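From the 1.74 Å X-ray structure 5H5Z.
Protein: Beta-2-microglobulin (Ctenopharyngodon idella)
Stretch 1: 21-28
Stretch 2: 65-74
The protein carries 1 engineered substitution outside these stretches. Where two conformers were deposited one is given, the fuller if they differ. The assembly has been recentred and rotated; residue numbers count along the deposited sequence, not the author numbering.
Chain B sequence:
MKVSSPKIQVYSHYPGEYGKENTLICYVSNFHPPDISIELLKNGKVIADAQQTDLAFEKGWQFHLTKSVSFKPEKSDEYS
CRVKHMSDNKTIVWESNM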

ATOM      1  N   GLU B  21      -8.373  10.191  22.121  1.00 29.35           N
ATOM      2  CA  GLU B  21      -8.353   8.893  21.443  1.00 31.46           C
ATOM      3  C   GLU B  21      -7.875   9.072  20.010  1.00 29.03           C
ATOM      4  O   GLU B  21      -8.317   9.978  19.301  1.00 31.85           O
ATOM      5  N   ASN B  22      -6.961   8.201  19.598  1.00 28.79           N
ATOM      6  CA  ASN B  22      -6.260   8.340  18.331  1.00 26.67           C
ATOM      7  C   ASN B  22      -5.850   6.955  17.840  1.00 26.48           C
ATOM      8  O   ASN B  22      -6.170   5.944  18.479  1.00 28.38           O
ATOM      9  N   THR B  23      -5.158   6.907  16.707  1.00 25.61           N
ATOM     10  CA  THR B  23      -4.626   5.658  16.182  1.00 24.04           C
ATOM     11  C   THR B  23      -3.144   5.842  15.870  1.00 22.26           C
ATOM     12  O   THR B  23      -2.760   6.753  15.142  1.00 23.53           O
ATOM     13  N   LEU B  24      -2.323   4.977  16.454  1.00 20.97           N
ATOM     14  CA  LEU B  24      -0.899   4.962  16.193  1.00 21.74           C
ATOM     15  C   LEU B  24      -0.630   4.072  14.990  1.00 22.08           C
ATOM     16  O   LEU B  24      -1.055   2.918  14.960  1.00 22.90           O
ATOM     17  N   ILE B  25       0.086   4.612  14.009  1.00 21.48           N
ATOM     18  CA  ILE B  25       0.310   3.926  12.742  1.00 21.18           C
ATOM     19  C   ILE B  25       1.796   3.819  12.431  1.00 19.89           C
ATOM     20  O   ILE B  25       2.545   4.805  12.535  1.00 22.82           O
ATOM     21  N   CYS B  26       2.221   2.615  12.053  1.00 20.74           N
ATOM     22  CA  CYS B  26       3.570   2.409  11.562  1.00 20.75           C
ATOM     23  C   CYS B  26       3.499   1.839  10.148  1.00 19.96           C
ATOM     24  O   CYS B  26       3.066   0.707   9.951  1.00 21.68           O
ATOM     25  N   TYR B  27       3.902   2.654   9.175  1.00 19.90           N
ATOM     26  CA  TYR B  27       3.917   2.269   7.768  1.00 18.37           C
ATOM     27  C   TYR B  27       5.316   1.825   7.377  1.00 20.30           C
ATOM     28  O   TYR B  27       6.271   2.612   7.424  1.00 20.38           O
ATOM     29  N   VAL B  28       5.424   0.555   7.004  1.00 19.28           N
ATOM     30  CA  VAL B  28       6.709  -0.062   6.684  1.00 20.00           C
ATOM     31  C   VAL B  28       6.692  -0.431   5.202  1.00 20.05           C
ATOM     32  O   VAL B  28       5.882  -1.253   4.776  1.00 24.28           O
ATOM     33  N   LEU B  65       3.692  -2.872   4.518  1.00 21.81           N
ATOM     34  CA  LEU B  65       2.766  -3.291   5.560  1.00 22.67           C
ATOM     35  C   LEU B  65       2.426  -2.116   6.452  1.00 23.24           C
ATOM     36  O   LEU B  65       3.235  -1.206   6.633  1.00 25.64           O
ATOM     37  N   THR B  66       1.226  -2.144   7.012  1.00 22.69           N
ATOM     38  CA  THR B  66       0.816  -1.149   7.990  1.00 22.93           C
ATOM     39  C   THR B  66       0.435  -1.845   9.292  1.00 23.17           C
ATOM     40  O   THR B  66      -0.389  -2.758   9.298  1.00 26.37           O
ATOM     41  N   LYS B  67       1.067  -1.432  10.387  1.00 23.27           N
ATOM     42  CA  LYS B  67       0.643  -1.857  11.712  1.00 23.03           C
ATOM     43  C   LYS B  67       0.027  -0.669  12.427  1.00 23.56           C
ATOM     44  O   LYS B  67       0.550   0.440  12.346  1.00 25.19           O
ATOM     45  N   SER B  68      -1.091  -0.902  13.107  1.00 23.43           N
ATOM     46  CA  SER B  68      -1.803   0.169  13.798  1.00 23.71           C
ATOM     47  C   SER B  68      -2.489  -0.354  15.053  1.00 24.64           C
ATOM     48  O   SER B  68      -2.753  -1.550  15.171  1.00 27.14           O
ATOM     49  N   VAL B  69      -2.747   0.549  15.996  1.00 23.47           N
ATOM     50  CA  VAL B  69      -3.496   0.231  17.207  1.00 25.93           C
ATOM     51  C   VAL B  69      -4.074   1.517  17.789  1.00 24.30           C
ATOM     52  O   VAL B  69      -3.524   2.605  17.573  1.00 23.57           O
ATOM     53  N   SER B  70      -5.194   1.392  18.498  1.00 27.00           N
ATOM     54  CA  SER B  70      -5.774   2.530  19.221  0.50 28.09           C
ATOM     55  C   SER B  70      -4.817   2.980  20.320  1.00 27.30           C
ATOM     56  O   SER B  70      -4.198   2.147  20.982  1.00 27.95           O
ATOM     57  N   PHE B  71      -4.687   4.292  20.499  1.00 26.92           N
ATOM     58  CA  PHE B  71      -3.888   4.836  21.598  1.00 27.82           C
ATOM     59  C   PHE B  71      -4.377   6.216  22.012  1.00 29.45           C
ATOM     60  O   PHE B  71      -5.051   6.907  21.242  1.00 30.00           O
ATOM     61  N   LYS B  72      -4.066   6.581  23.248  1.00 30.02           N
ATOM     62  CA  LYS B  72      -4.394   7.887  23.780  1.00 30.61           C
ATOM     63  C   LYS B  72      -3.103   8.471  24.355  1.00 29.66           C
ATOM     64  O   LYS B  72      -2.767   8.210  25.510  1.00 31.39           O
ATOM     65  N   PRO B  73      -2.362   9.247  23.535  1.00 29.37           N
ATOM     66  CA  PRO B  73      -1.060   9.749  23.988  1.00 28.93           C
ATOM     67  C   PRO B  73      -1.164  10.717  25.169  1.00 32.49           C
ATOM     68  O   PRO B  73      -2.024  11.602  25.182  1.00 33.90           O
ATOM     69  N   GLU B  74      -0.307  10.510  26.163  1.00 34.08           N
ATOM     70  CA  GLU B  74      -0.212  11.398  27.323  1.00 34.59           C
ATOM     71  C   GLU B  74       1.235  11.859  27.477  1.00 38.65           C
ATOM     72  O   GLU B  74       2.140  11.289  26.865  1.00 36.82           O
TER

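Residues 22-28 and 65-71 form neighbouring antiparallel strands, and together the two stretches bury 772 Å² of surface. Because the strands lie side by side in one sheet, their side chains do not interdigitate across the gap but rise from its two faces. Asn22, Leu24, Cys26 and Val28 share one face with Leu65, Lys67, Val69 and Phe71; Thr23, Ile25 and Tyr27 share the other with Thr66, Ser68 and Ser70. The backbone ladder fixes this register, with paired hydrogen bonds such as Cys26 N to Lys67 O (2.8 Å) and Lys67 N to Cys26 O (3.0 Å) joining alternate residue pairs.

Phe71 has the largest area covered by the other stretch, 98 Å², followed by Leu24 with 82 Å². In the p rotamer (chi1 85°, chi2 -45°) the end of the Phe71 side chain comes nearer to stretch 1, and its ring contacts both its bridge partner Asn22 and Leu24. The ring meets Leu24 in a CH-pi contact: Leu24 CB sits 3.7 Å from the centroid of the Phe71 ring, only 12° off the ring normal, and so lies over a ring face. The Leu24 backbone is close as well, with Leu24 N 3.3 Å from Phe71 CD1. Leu24 itself is t at chi1 and p at chi2, and is buried. Its own bridge partner, Val69, has chi1 p and is joined to it by the backbone bonds Leu24 N to Val69 O (2.9 Å) and Val69 N to Leu24 O (3.1 Å).

Asn22 completes this cluster. Its CB approaches Phe71 CE1 at 3.5 Å, while Pro73 CD lies 4.3 Å from Asn22 CB, extending the packing just beyond the strand. With chi1 between wells at -149°, the side chain turns its amide back on its own strand, where OD1 accepts a hydrogen bond from Thr23 N at 2.8 Å; OD1 and ND2 are also hydrogen-bonded elsewhere in the structure.

Farther along the same face, Cys26 (t) is buried and covalently bonded elsewhere in the structure, whereas the end of Lys67 leads away from stretch 1.

The opposite face makes smaller contacts. Thr23 (m) places CG2 4.0 Å from Ser68 CB, and Ile25 (m, t) packs its CG2 3.7 Å from Thr66 CG2. The ring of Tyr27 (chi1 t) presents its edge to the Thr66 hydroxyl, with Tyr27 CD1 3.4 Å from Thr66 OG1.

At the exposed end, a water links the strands through polar groups. It donates hydrogen bonds to Glu21 OE1 and Asn22 O, both at 2.8 Å from the water oxygen, and accepts one from Ser70 OG at 2.5 Å. Although the CA-to-CB bond of Glu21 points away, its m, m side chain brings the carboxylate nearer to stretch 2. Glu21 OE2 lies 3.8 Å from Lys72 CD but 4.6 Å from Lys72 NZ, so these opposite charges are near each other yet beyond salt-bridge range.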

ATOM      1  CB  GLU B  21      -9.731   8.216  21.468  1.00 32.96           C
ATOM      2  CG  GLU B  21     -10.197   7.749  22.841  1.00 33.65           C
ATOM      3  CD  GLU B  21      -9.440   6.545  23.386  1.00 40.72           C
ATOM      4  OE1 GLU B  21      -8.623   5.936  22.656  1.00 40.26           O
ATOM      5  OE2 GLU B  21      -9.671   6.205  24.567  1.00 41.75           O
ATOM      6  CB  ASN B  22      -5.020   9.224  18.540  1.00 24.56           C
ATOM      7  CG  ASN B  22      -4.643  10.035  17.309  1.00 24.52           C
ATOM      8  OD1 ASN B  22      -4.833   9.604  16.170  1.00 24.88           O
ATOM      9  ND2 ASN B  22      -4.076  11.218  17.540  1.00 26.32           N
ATOM     10  CB  THR B  23      -5.399   5.181  14.932  1.00 24.10           C
ATOM     11  OG1 THR B  23      -6.786   5.038  15.260  1.00 25.39           O
ATOM     12  CG2 THR B  23      -4.873   3.834  14.445  1.00 25.90           C
ATOM     13  CB  LEU B  24      -0.158   4.445  17.421  1.00 22.98           C
ATOM     14  CG  LEU B  24       1.365   4.326  17.343  1.00 20.64           C
ATOM     15  CD1 LEU B  24       2.052   5.682  17.210  1.00 23.71           C
ATOM     16  CD2 LEU B  24       1.863   3.567  18.565  1.00 24.53           C
ATOM     17  CB  ILE B  25      -0.410   4.650  11.577  1.00 20.50           C
ATOM     18  CG1 ILE B  25      -1.918   4.760  11.857  1.00 19.46           C
ATOM     19  CG2 ILE B  25      -0.123   3.954  10.251  1.00 21.45           C
ATOM     20  CD1 ILE B  25      -2.651   5.754  10.978  1.00 23.32           C
ATOM     21  CB  CYS B  26       4.348   1.494  12.509  1.00 21.69           C
ATOM     22  SG  CYS B  26       6.062   1.189  12.045  1.00 26.07           S
ATOM     23  CB  TYR B  27       3.471   3.438   6.891  1.00 20.62           C
ATOM     24  CG  TYR B  27       3.371   3.129   5.409  1.00 20.51           C
ATOM     25  CD1 TYR B  27       2.658   2.015   4.946  1.00 23.26           C
ATOM     26  CD2 TYR B  27       3.950   3.973   4.467  1.00 20.74           C
ATOM     27  CE1 TYR B  27       2.561   1.746   3.589  1.00 22.62           C
ATOM     28  CE2 TYR B  27       3.851   3.718   3.111  1.00 21.32           C
ATOM     29  CZ  TYR B  27       3.160   2.604   2.677  1.00 22.79           C
ATOM     30  OH  TYR B  27       3.069   2.356   1.328  1.00 25.82           O
ATOM     31  CB  VAL B  28       6.963  -1.292   7.582  1.00 19.55           C
ATOM     32  CG1 VAL B  28       8.311  -1.931   7.269  1.00 19.66           C
ATOM     33  CG2 VAL B  28       6.891  -0.900   9.054  1.00 20.44           C
ATOM     34  CB  LEU B  65       3.376  -4.397   6.424  1.00 23.89           C
ATOM     35  CG  LEU B  65       3.620  -5.770   5.802  1.00 23.18           C
ATOM     36  CD1 LEU B  65       4.557  -6.571   6.687  1.00 25.68           C
ATOM     37  CD2 LEU B  65       2.312  -6.530   5.579  1.00 23.84           C
ATOM     38  CB  THR B  66      -0.355  -0.291   7.468  1.00 26.73           C
ATOM     39  OG1 THR B  66       0.015   0.316   6.224  1.00 25.02           O
ATOM     40  CG2 THR B  66      -0.714   0.803   8.466  1.00 28.49           C
ATOM     41  CB  LYS B  67       1.805  -2.419  12.519  1.00 26.25           C
ATOM     42  CG  LYS B  67       1.350  -3.203  13.736  1.00 26.52           C
ATOM     43  CD  LYS B  67       2.185  -4.456  13.876  1.00 30.86           C
ATOM     44  CE  LYS B  67       1.490  -5.515  14.703  1.00 31.90           C
ATOM     45  NZ  LYS B  67       2.353  -6.723  14.806  1.00 32.10           N
ATOM     46  CB  SER B  68      -2.826   0.833  12.864  1.00 25.85           C
ATOM     47  OG  SER B  68      -3.813  -0.091  12.420  1.00 28.04           O
ATOM     48  CB  VAL B  69      -2.626  -0.510  18.260  1.00 25.64           C
ATOM     49  CG1 VAL B  69      -1.582   0.415  18.878  1.00 25.36           C
ATOM     50  CG2 VAL B  69      -3.495  -1.144  19.340  1.00 25.16           C
ATOM     51  CB  SER B  70      -7.125   2.143  19.831  0.50 36.15           C
ATOM     52  OG  SER B  70      -7.580   3.137  20.734  0.50 36.20           O
ATOM     53  CB  PHE B  71      -2.366   4.796  21.302  1.00 26.31           C
ATOM     54  CG  PHE B  71      -1.831   5.973  20.514  1.00 26.73           C
ATOM     55  CD1 PHE B  71      -2.491   6.466  19.388  1.00 25.69           C
ATOM     56  CD2 PHE B  71      -0.631   6.573  20.895  1.00 25.98           C
ATOM     57  CE1 PHE B  71      -1.972   7.540  18.674  1.00 26.33           C
ATOM     58  CE2 PHE B  71      -0.102   7.644  20.180  1.00 27.06           C
ATOM     59  CZ  PHE B  71      -0.776   8.130  19.070  1.00 27.49           C
ATOM     60  CB  LYS B  72      -5.488   7.762  24.845  1.00 33.13           C
ATOM     61  CG  LYS B  72      -6.122   9.086  25.253  1.00 36.01           C
ATOM     62  CD  LYS B  72      -7.448   8.890  25.974  1.00 42.69           C
ATOM     63  CE  LYS B  72      -7.250   8.597  27.451  1.00 34.59           C
ATOM     64  NZ  LYS B  72      -8.521   8.745  28.220  1.00 47.89           N
ATOM     65  CB  PRO B  73      -0.500  10.459  22.750  1.00 31.48           C
ATOM     66  CG  PRO B  73      -1.697  10.813  21.935  1.00 32.43           C
ATOM     67  CD  PRO B  73      -2.679   9.701  22.165  1.00 27.65           C
ATOM     68  CB  GLU B  74      -0.701  10.698  28.600  1.00 37.74           C
ATOM     69  CG  GLU B  74      -2.125  10.139  28.539  1.00 42.07           C
ATOM     70  CD  GLU B  74      -3.222  11.197  28.607  1.00 44.48           C
ATOM     71  OE1 GLU B  74      -2.916  12.401  28.720  1.00 45.75           O
ATOM     72  OE2 GLU B  74      -4.413  10.822  28.547  1.00 47.10           O
TER
HETATM   73  O   HOH W   1      -8.476   5.360  19.906  1.00 41.63           O